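Local coordinates for protein beta-galactosidase (Bacteroides thetaiotaomicron, PDB 5MUJ) that probably acts as an arabinofuranosidase in the breakdown of plant pectin, and binds the chain B oligosaccharide of rhamnogalacturonan II, at residues A[161-173]-A[182-194]. Residues are numbered along the deposited sequence; the frame is centred on the assembly and turned at random.
Sequences VKAPLFVGLASTK and WESLDKPILSIHD. With RAM (alpha-L-rhamnopyranose), chain B.
With OG1 of Thr172 anti to the backbone N (chi1 -169°), CG2 is left over the Trp182 indole, whose own CG lies beside its backbone N (chi1 -68°). Thr172 CG2 sits 3.5 Å from the centroid of the six-membered ring of Trp182, almost on its normal: a CH-pi contact closing the outer hairpin of one blade of a five-bladed beta-propeller. OG1 meanwhile bonds to His180. Were Trp182 replaced by an alanine, the Thr172 methyl would probably lose its aromatic face, and a gap is likely to open beside Met148 and Ile176. Next along, Ser171 and Glu183 form an antiparallel hydrogen-bonded pair, Ser171 N to Glu183 O and Glu183 N to Ser171 O both 2.8 Å. Arg145 reaches both side chains.

Beyond Leu185 the outer chain swings out, then returns in a classic beta bulge: Ile189 and Leu190 both face Val167, whose O takes the Ile189 N-H at 2.8 Å and a weak bond from Leu190 N. Toward the glycan pocket, Phe166 lies alongside Pro188, CB to CB 3.8 Å, while its CE1 meets Ile192 CG1. Between Leu169 and the detour a water accepts from Leu169 N at 3.0 Å and donates to Lys187 O at 2.8 Å.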
loop_
_atom_site.group_PDB
_atom_site.type_symbol
_atom_site.label_atom_id
_atom_site.label_comp_id
_atom_site.label_asym_id
_atom_site.label_seq_id
_atom_site.Cartn_x
_atom_site.Cartn_y
_atom_site.Cartn_z
ATOM N N VAL A 161 15.602 -7.846 4.413
ATOM C CA VAL A 161 16.916 -7.875 5.083
ATOM C C VAL A 161 17.708 -9.202 4.941
ATOM O O VAL A 161 18.941 -9.161 4.879
ATOM C CB VAL A 161 16.778 -7.460 6.579
ATOM C CG1 VAL A 161 16.044 -8.517 7.387
ATOM C CG2 VAL A 161 18.131 -7.155 7.206
ATOM N N LYS A 162 17.025 -10.351 4.938
ATOM C CA LYS A 162 17.682 -11.679 4.791
ATOM C C LYS A 162 17.595 -12.309 3.398
ATOM O O LYS A 162 18.416 -13.169 3.056
ATOM C CB LYS A 162 17.171 -12.684 5.840
ATOM C CG LYS A 162 17.593 -12.414 7.286
ATOM C CD LYS A 162 19.073 -12.119 7.522
ATOM C CE LYS A 162 19.327 -11.522 8.898
ATOM N NZ LYS A 162 18.836 -12.372 10.016
ATOM N N ALA A 163 16.616 -11.884 2.611
ATOM C CA ALA A 163 16.361 -12.444 1.298
ATOM C C ALA A 163 15.412 -11.524 0.558
ATOM O O ALA A 163 14.652 -10.797 1.181
ATOM C CB ALA A 163 15.767 -13.856 1.385
ATOM N N PRO A 164 15.384 -11.596 -0.770
ATOM C CA PRO A 164 14.499 -10.731 -1.534
ATOM C C PRO A 164 13.002 -11.051 -1.380
ATOM O O PRO A 164 12.611 -12.133 -0.905
ATOM C CB PRO A 164 14.993 -10.894 -2.996
ATOM C CG PRO A 164 15.686 -12.188 -3.010
ATOM C CD PRO A 164 16.319 -12.322 -1.656
ATOM N N LEU A 165 12.181 -10.091 -1.783
ATOM C CA LEU A 165 10.728 -10.279 -1.774
ATOM C C LEU A 165 10.171 -10.253 -3.193
ATOM O O LEU A 165 10.679 -9.512 -4.053
ATOM C CB LEU A 165 10.065 -9.251 -0.901
ATOM C CG LEU A 165 10.689 -9.046 0.449
ATOM C CD1 LEU A 165 10.441 -7.599 0.871
ATOM C CD2 LEU A 165 10.150 -10.027 1.470
ATOM N N PHE A 166 9.227 -11.148 -3.471
ATOM C CA PHE A 166 8.628 -11.298 -4.784
ATOM C C PHE A 166 7.125 -11.100 -4.688
ATOM O O PHE A 166 6.571 -11.225 -3.583
ATOM C CB PHE A 166 8.933 -12.690 -5.400
ATOM C CG PHE A 166 10.350 -13.157 -5.233
ATOM C CD1 PHE A 166 11.425 -12.315 -5.522
ATOM C CD2 PHE A 166 10.615 -14.434 -4.782
ATOM C CE1 PHE A 166 12.736 -12.751 -5.356
ATOM C CE2 PHE A 166 11.926 -14.881 -4.628
ATOM C CZ PHE A 166 12.976 -14.026 -4.905
ATOM N N VAL A 167 6.444 -10.852 -5.808
ATOM C CA VAL A 167 4.975 -10.684 -5.840
ATOM C C VAL A 167 4.246 -12.020 -5.902
ATOM O O VAL A 167 4.294 -12.748 -6.849
ATOM C CB VAL A 167 4.476 -9.764 -7.018
ATOM C CG1 VAL A 167 2.985 -9.361 -6.902
ATOM C CG2 VAL A 167 5.252 -8.478 -7.023
ATOM N N GLY A 168 3.452 -12.311 -4.880
ATOM C CA GLY A 168 2.581 -13.471 -4.908
ATOM C C GLY A 168 1.116 -13.160 -5.232
ATOM O O GLY A 168 0.697 -12.008 -5.231
ATOM N N LEU A 169 0.362 -14.205 -5.538
ATOM C CA LEU A 169 -1.047 -14.107 -5.902
ATOM C C LEU A 169 -1.858 -15.007 -4.973
ATOM O O LEU A 169 -1.485 -16.169 -4.759
ATOM C CB LEU A 169 -1.286 -14.598 -7.334
ATOM C CG LEU A 169 -2.731 -14.504 -7.858
ATOM C CD1 LEU A 169 -3.224 -13.059 -7.955
ATOM C CD2 LEU A 169 -2.839 -15.214 -9.211
ATOM N N ALA A 170 -2.938 -14.454 -4.429
ATOM C CA ALA A 170 -3.881 -15.197 -3.605
ATOM C C ALA A 170 -5.277 -14.934 -4.035
ATOM O O ALA A 170 -5.563 -13.938 -4.695
ATOM C CB ALA A 170 -3.705 -14.868 -2.142
ATOM N N SER A 171 -6.172 -15.825 -3.606
ATOM C CA SER A 171 -7.570 -15.690 -3.918
ATOM C C SER A 171 -8.424 -16.466 -2.938
ATOM O O SER A 171 -7.928 -17.302 -2.203
ATOM C CB SER A 171 -7.850 -16.162 -5.334
ATOM O OG SER A 171 -7.728 -17.570 -5.458
ATOM N N THR A 172 -9.709 -16.144 -2.924
ATOM C CA THR A 172 -10.653 -16.891 -2.073
ATOM C C THR A 172 -12.053 -16.917 -2.670
ATOM O O THR A 172 -12.464 -15.967 -3.338
ATOM C CB THR A 172 -10.725 -16.325 -0.637
ATOM O OG1 THR A 172 -11.449 -17.228 0.223
ATOM C CG2 THR A 172 -11.366 -14.921 -0.617
ATOM N N LYS A 173 -12.748 -18.039 -2.460
ATOM C CA LYS A 173 -14.172 -18.150 -2.736
ATOM C C LYS A 173 -14.981 -17.884 -1.447
ATOM O O LYS A 173 -16.223 -17.937 -1.453
ATOM C CB LYS A 173 -14.511 -19.520 -3.328
ATOM C CG LYS A 173 -14.204 -19.598 -4.817
ATOM C CD LYS A 173 -14.797 -20.833 -5.482
ATOM C CE LYS A 173 -14.598 -20.816 -6.990
ATOM N NZ LYS A 173 -15.436 -19.799 -7.691
ATOM N N TRP A 182 -6.799 -17.225 2.806
ATOM C CA TRP A 182 -6.953 -17.149 1.367
ATOM C C TRP A 182 -5.933 -18.152 0.749
ATOM O O TRP A 182 -4.974 -18.508 1.379
ATOM C CB TRP A 182 -6.681 -15.710 0.898
ATOM C CG TRP A 182 -7.698 -14.671 1.312
ATOM C CD1 TRP A 182 -8.308 -14.539 2.518
ATOM C CD2 TRP A 182 -8.217 -13.645 0.477
ATOM N NE1 TRP A 182 -9.122 -13.453 2.495
ATOM C CE2 TRP A 182 -9.108 -12.882 1.255
ATOM C CE3 TRP A 182 -7.970 -13.260 -0.858
ATOM C CZ2 TRP A 182 -9.793 -11.784 0.737
ATOM C CZ3 TRP A 182 -8.638 -12.166 -1.369
ATOM C CH2 TRP A 182 -9.552 -11.446 -0.580
ATOM N N GLU A 183 -6.263 -18.667 -0.420
ATOM C CA GLU A 183 -5.429 -19.640 -1.133
ATOM C C GLU A 183 -4.384 -18.937 -1.950
ATOM O O GLU A 183 -4.618 -17.885 -2.506
ATOM C CB GLU A 183 -6.305 -20.467 -2.071
ATOM C CG GLU A 183 -7.348 -21.274 -1.318
ATOM C CD GLU A 183 -8.257 -22.123 -2.180
ATOM O OE1 GLU A 183 -8.239 -21.980 -3.428
ATOM O OE2 GLU A 183 -9.012 -22.929 -1.577
ATOM N N SER A 184 -3.227 -19.550 -2.026
ATOM C CA SER A 184 -2.128 -18.943 -2.781
ATOM C C SER A 184 -1.383 -19.902 -3.683
ATOM O O SER A 184 -1.425 -21.128 -3.509
ATOM C CB SER A 184 -1.227 -18.194 -1.850
ATOM O OG SER A 184 -0.648 -19.024 -0.922
ATOM N N LEU A 185 -0.764 -19.301 -4.690
ATOM C CA LEU A 185 0.058 -20.061 -5.677
ATOM C C LEU A 185 1.386 -20.523 -5.099
ATOM O O LEU A 185 1.967 -19.881 -4.226
ATOM C CB LEU A 185 0.274 -19.247 -6.935
ATOM C CG LEU A 185 -0.963 -18.925 -7.775
ATOM C CD1 LEU A 185 -0.544 -18.291 -9.077
ATOM C CD2 LEU A 185 -1.868 -20.141 -8.022
ATOM N N ASP A 186 1.901 -21.616 -5.649
ATOM C CA ASP A 186 3.132 -22.202 -5.153
ATOM C C ASP A 186 4.426 -21.638 -5.776
ATOM O O ASP A 186 5.522 -22.109 -5.445
ATOM C CB ASP A 186 3.040 -23.718 -5.299
ATOM C CG ASP A 186 2.076 -24.331 -4.305
ATOM O OD1 ASP A 186 1.462 -23.613 -3.460
ATOM O OD2 ASP A 186 1.923 -25.555 -4.343
ATOM N N LYS A 187 4.258 -20.603 -6.609
ATOM C CA LYS A 187 5.288 -19.822 -7.233
ATOM C C LYS A 187 4.854 -18.349 -7.178
ATOM O O LYS A 187 3.651 -18.058 -7.232
ATOM C CB LYS A 187 5.430 -20.269 -8.701
ATOM C CG LYS A 187 4.213 -19.989 -9.602
ATOM C CD LYS A 187 4.176 -20.840 -10.871
ATOM C CE LYS A 187 5.011 -20.261 -12.006
ATOM N NZ LYS A 187 5.452 -21.288 -13.005
ATOM N N PRO A 188 5.820 -17.412 -7.093
ATOM C CA PRO A 188 5.417 -16.024 -7.290
ATOM C C PRO A 188 4.861 -15.789 -8.688
ATOM O O PRO A 188 5.181 -16.539 -9.618
ATOM C CB PRO A 188 6.703 -15.229 -7.089
ATOM C CG PRO A 188 7.824 -16.189 -7.062
ATOM C CD PRO A 188 7.282 -17.576 -6.920
ATOM N N ILE A 189 4.072 -14.742 -8.852
ATOM C CA ILE A 189 3.634 -14.304 -10.182
ATOM C C ILE A 189 4.610 -13.343 -10.873
ATOM O O ILE A 189 4.640 -13.287 -12.106
ATOM C CB ILE A 189 2.180 -13.755 -10.213
ATOM C CG1 ILE A 189 1.908 -12.685 -9.125
ATOM C CG2 ILE A 189 1.208 -14.933 -10.190
ATOM C CD1 ILE A 189 0.674 -11.858 -9.419
ATOM N N LEU A 190 5.379 -12.589 -10.092
ATOM C CA LEU A 190 6.508 -11.812 -10.600
ATOM C C LEU A 190 7.646 -12.020 -9.648
ATOM O O LEU A 190 7.472 -12.118 -8.437
ATOM C CB LEU A 190 6.263 -10.308 -10.717
ATOM C CG LEU A 190 5.055 -9.698 -11.463
ATOM C CD1 LEU A 190 3.739 -10.331 -11.106
ATOM C CD2 LEU A 190 4.981 -8.223 -11.142
ATOM N N SER A 191 8.853 -11.988 -10.175
ATOM C CA SER A 191 10.024 -12.157 -9.338
ATOM C C SER A 191 11.158 -11.402 -9.997
ATOM O O SER A 191 11.077 -11.112 -11.190
ATOM C CB SER A 191 10.328 -13.643 -9.176
ATOM O OG SER A 191 11.706 -13.897 -8.930
ATOM N N ILE A 192 12.185 -11.104 -9.210
ATOM C CA ILE A 192 13.420 -10.406 -9.699
ATOM C C ILE A 192 14.315 -11.251 -10.654
ATOM O O ILE A 192 15.147 -10.704 -11.356
ATOM C CB ILE A 192 14.313 -9.917 -8.516
ATOM C CG1 ILE A 192 15.060 -11.104 -7.856
ATOM C CG2 ILE A 192 13.492 -9.085 -7.520
ATOM C CD1 ILE A 192 16.080 -10.799 -6.798
ATOM N N HIS A 193 14.127 -12.570 -10.582
ATOM C CA HIS A 193 14.822 -13.580 -11.348
ATOM C C HIS A 193 14.172 -13.891 -12.668
ATOM O O HIS A 193 14.768 -14.615 -13.475
ATOM C CB HIS A 193 14.907 -14.838 -10.501
ATOM C CG HIS A 193 15.726 -14.668 -9.262
ATOM N ND1 HIS A 193 16.979 -14.097 -9.271
ATOM C CD2 HIS A 193 15.461 -14.973 -7.974
ATOM C CE1 HIS A 193 17.462 -14.073 -8.043
ATOM N NE2 HIS A 193 16.558 -14.600 -7.237
ATOM N N ASP A 194 13.011 -13.321 -12.953
ATOM C CA ASP A 194 12.381 -13.525 -14.246
ATOM C C ASP A 194 13.295 -13.032 -15.397
ATOM O O ASP A 194 14.012 -12.047 -15.260
ATOM C CB ASP A 194 11.049 -12.775 -14.343
ATOM C CG ASP A 194 9.976 -13.209 -13.302
ATOM O OD1 ASP A 194 9.957 -14.345 -12.815
ATOM O OD2 ASP A 194 9.075 -12.363 -13.037
HETATM C C1 RAM B . 22.823 -5.501 6.433
HETATM C C2 RAM B . 21.326 -5.379 6.537
HETATM C C3 RAM B . 20.837 -4.085 5.929
HETATM C C4 RAM B . 21.325 -3.984 4.478
HETATM C C5 RAM B . 22.828 -4.242 4.321
HETATM C C6 RAM B . 23.214 -4.508 2.866
HETATM O O2 RAM B . 20.821 -6.505 5.810
HETATM O O3 RAM B . 19.403 -4.091 6.011
HETATM O O4 RAM B . 21.036 -2.586 4.401
HETATM O O5 RAM B . 23.260 -5.375 5.071
HETATM O O HOH W 1 2.050 -16.661 -5.426
HETATM O O HOH W 2 -5.138 -18.402 -5.608
#